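Local coordinates for protein putative beta-glucosidase (Bifidobacterium adolescentis, PDB 5WAB) that hydrolyses beta-glucosides as a glycoside hydrolase family 3 beta-glucosidase, and probably also releases terminal alpha-L-arabinopyranosyl residues from ginsenoside Rb2, at residues I171-I179 and Y629-W637. Numbering follows the deposited sequence.
Sequences ISQRALREI and YWSEKFNDW
W630 swings CG anti to its backbone N (chi1 -174°) toward the helix, where R177, bent at chi2 (-72°), runs its chain outward across the indole. R177 CG sits 3.4 Å from the centroid of the five-membered ring of W630, squarely over that face, a CH-pi contact. Farther along, the R177 guanidinium lies nearly flat over the CZ2-CH2 rim of the indole, planes 17° apart, giving an off-centre cation-pi contact with R177 CZ 4.2 Å from the centroid of the six-membered ring. The far end of R177 is fixed by a salt bridge from NH1 to E222. D636 N, from the returning strand of the hairpin, lies over the opposite face of the W630 indole, toward the rim. A leucine in place of W630 would probably leave the R177 guanidinium without its flat aromatic support and open a gap beneath the aliphatic chain. Near the W630 backbone, E178 OE2 gathers three donors: W630 N at 2.9 Å, and R174 NE and NH2, which grip it side-on in a salt bridge, NE at 3.1 Å; W630 N and R174 NE both meet it from out of the carboxylate plane. An acid of the helix thus ties the hairpin backbone to an arginine one turn earlier, whose NH2 also reaches A596 O. W637 brings the edge of its ring to the helix, CH2 lying 3.3 Å from R177 O. At the helix start, S172 OG caps A175 N, while E632 OE2 accepts from R174 N at 3.3 Å, so two side chains serve the first-turn amides. The contact docks hairpin 628-639, in the fibronectin type III-like region, against helix 173-180 of the TIM-barrel-like N-terminal region; W213 and V218 of helix 212-222 pack against R177.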
# COMPACT_ATOMS: atom_id res chain seq x y z
N ILE A 171 16.89 12.72 0.34
CA ILE A 171 15.73 12.97 1.18
C ILE A 171 16.19 13.57 2.50
O ILE A 171 17.20 13.15 3.06
CB ILE A 171 14.96 11.66 1.45
CG1 ILE A 171 14.76 10.87 0.15
CG2 ILE A 171 13.62 11.94 2.13
CD1 ILE A 171 14.12 9.53 0.36
N SER A 172 15.45 14.57 2.98
CA SER A 172 15.74 15.11 4.30
C SER A 172 15.37 14.10 5.38
O SER A 172 14.57 13.18 5.17
CB SER A 172 14.97 16.41 4.54
OG SER A 172 13.60 16.12 4.75
N GLN A 173 15.94 14.30 6.57
CA GLN A 173 15.66 13.40 7.69
C GLN A 173 14.19 13.44 8.10
O GLN A 173 13.58 12.39 8.31
CB GLN A 173 16.57 13.72 8.87
CG GLN A 173 17.99 13.26 8.62
CD GLN A 173 18.06 11.77 8.30
OE1 GLN A 173 18.51 11.38 7.23
NE2 GLN A 173 17.61 10.94 9.25
N ARG A 174 13.60 14.64 8.19
CA ARG A 174 12.18 14.74 8.51
C ARG A 174 11.33 13.93 7.55
O ARG A 174 10.44 13.18 7.96
CB ARG A 174 11.73 16.20 8.51
CG ARG A 174 11.89 16.91 9.83
CD ARG A 174 11.05 18.18 9.86
NE ARG A 174 9.61 17.91 9.87
CZ ARG A 174 8.68 18.80 9.52
NH1 ARG A 174 9.04 20.01 9.11
NH2 ARG A 174 7.39 18.49 9.56
N ALA A 175 11.58 14.08 6.24
CA ALA A 175 10.76 13.37 5.27
C ALA A 175 10.96 11.86 5.38
O ALA A 175 9.99 11.10 5.27
CB ALA A 175 11.08 13.86 3.85
N LEU A 176 12.19 11.42 5.63
CA LEU A 176 12.44 10.00 5.88
C LEU A 176 11.68 9.52 7.12
O LEU A 176 10.99 8.50 7.08
CB LEU A 176 13.94 9.74 6.04
CG LEU A 176 14.78 9.60 4.77
CD1 LEU A 176 16.24 9.55 5.15
CD2 LEU A 176 14.39 8.36 3.99
N ARG A 177 11.79 10.27 8.22
CA ARG A 177 11.20 9.84 9.48
C ARG A 177 9.67 9.91 9.45
O ARG A 177 9.00 9.08 10.07
CB ARG A 177 11.74 10.69 10.63
CG ARG A 177 13.22 10.52 10.88
CD ARG A 177 13.50 9.18 11.50
NE ARG A 177 14.90 9.07 11.92
CZ ARG A 177 15.37 8.06 12.64
NH1 ARG A 177 14.56 7.09 13.04
NH2 ARG A 177 16.65 8.03 12.98
N GLU A 178 9.10 10.90 8.77
CA GLU A 178 7.65 11.10 8.83
C GLU A 178 6.89 10.49 7.66
O GLU A 178 5.71 10.18 7.81
CB GLU A 178 7.31 12.60 8.92
CG GLU A 178 7.84 13.30 10.15
CD GLU A 178 7.25 14.69 10.33
OE1 GLU A 178 6.13 14.92 9.83
OE2 GLU A 178 7.91 15.55 10.95
N ILE A 179 7.52 10.34 6.49
CA ILE A 179 6.83 9.87 5.29
C ILE A 179 7.22 8.43 4.94
O ILE A 179 6.36 7.55 4.87
CB ILE A 179 7.08 10.81 4.09
CG1 ILE A 179 6.70 12.26 4.43
CG2 ILE A 179 6.33 10.31 2.86
CD1 ILE A 179 5.24 12.46 4.81
N TYR A 629 6.05 15.67 15.50
CA TYR A 629 6.84 15.71 14.28
C TYR A 629 8.27 15.31 14.60
O TYR A 629 8.68 15.26 15.76
CB TYR A 629 6.81 17.11 13.64
CG TYR A 629 7.29 18.25 14.53
CD1 TYR A 629 8.65 18.52 14.68
CD2 TYR A 629 6.38 19.06 15.21
CE1 TYR A 629 9.09 19.56 15.48
CE2 TYR A 629 6.81 20.10 16.02
CZ TYR A 629 8.17 20.35 16.15
OH TYR A 629 8.60 21.39 16.94
N TRP A 630 9.02 15.00 13.55
CA TRP A 630 10.44 14.73 13.73
C TRP A 630 11.20 16.05 13.77
O TRP A 630 11.08 16.88 12.86
CB TRP A 630 10.97 13.85 12.60
CG TRP A 630 12.39 13.45 12.84
CD1 TRP A 630 13.50 14.03 12.31
CD2 TRP A 630 12.84 12.41 13.70
NE1 TRP A 630 14.63 13.39 12.78
CE2 TRP A 630 14.25 12.39 13.63
CE3 TRP A 630 12.19 11.47 14.51
CZ2 TRP A 630 15.02 11.49 14.36
CZ3 TRP A 630 12.96 10.57 15.22
CH2 TRP A 630 14.36 10.58 15.14
N SER A 631 11.98 16.24 14.83
CA SER A 631 12.80 17.43 14.97
C SER A 631 14.25 17.06 14.67
O SER A 631 14.84 16.25 15.38
CB SER A 631 12.69 18.03 16.37
OG SER A 631 13.61 19.10 16.53
N GLU A 632 14.82 17.68 13.63
CA GLU A 632 16.23 17.46 13.37
C GLU A 632 17.09 18.16 14.40
O GLU A 632 18.25 17.79 14.59
CB GLU A 632 16.59 17.94 11.96
CG GLU A 632 15.84 17.21 10.86
CD GLU A 632 16.26 17.64 9.47
OE1 GLU A 632 17.29 18.35 9.35
OE2 GLU A 632 15.57 17.27 8.50
N LYS A 633 16.52 19.15 15.10
CA LYS A 633 17.24 19.79 16.19
C LYS A 633 17.33 18.87 17.39
O LYS A 633 18.39 18.76 18.02
CB LYS A 633 16.53 21.10 16.55
CG LYS A 633 17.20 21.94 17.61
CD LYS A 633 16.38 23.19 17.87
CE LYS A 633 16.00 23.89 16.57
NZ LYS A 633 17.19 24.39 15.82
N PHE A 634 16.24 18.16 17.72
CA PHE A 634 16.26 17.20 18.81
C PHE A 634 16.78 15.84 18.39
O PHE A 634 17.11 15.03 19.26
CB PHE A 634 14.87 16.99 19.42
CG PHE A 634 14.32 18.17 20.15
CD1 PHE A 634 14.94 18.63 21.30
CD2 PHE A 634 13.15 18.78 19.74
CE1 PHE A 634 14.43 19.72 21.99
CE2 PHE A 634 12.63 19.86 20.43
CZ PHE A 634 13.27 20.33 21.55
N ASN A 635 16.82 15.56 17.09
CA ASN A 635 17.15 14.23 16.58
C ASN A 635 16.20 13.19 17.17
O ASN A 635 16.61 12.09 17.55
CB ASN A 635 18.61 13.88 16.89
CG ASN A 635 19.11 12.70 16.08
OD1 ASN A 635 18.66 12.46 14.96
ND2 ASN A 635 20.05 11.95 16.65
N ASP A 636 14.92 13.54 17.24
CA ASP A 636 13.93 12.71 17.91
C ASP A 636 12.55 13.29 17.64
O ASP A 636 12.41 14.43 17.19
CB ASP A 636 14.21 12.62 19.42
CG ASP A 636 13.52 11.43 20.08
OD1 ASP A 636 12.79 10.69 19.38
OD2 ASP A 636 13.74 11.23 21.30
N TRP A 637 11.53 12.48 17.91
CA TRP A 637 10.17 12.97 17.85
C TRP A 637 9.95 14.05 18.91
O TRP A 637 10.59 14.05 19.97
CB TRP A 637 9.18 11.82 18.04
CG TRP A 637 9.30 10.80 16.95
CD1 TRP A 637 9.95 9.60 17.01
CD2 TRP A 637 8.80 10.92 15.61
NE1 TRP A 637 9.85 8.95 15.80
CE2 TRP A 637 9.16 9.74 14.92
CE3 TRP A 637 8.06 11.90 14.93
CZ2 TRP A 637 8.81 9.52 13.58
CZ3 TRP A 637 7.72 11.68 13.60
CH2 TRP A 637 8.10 10.49 12.94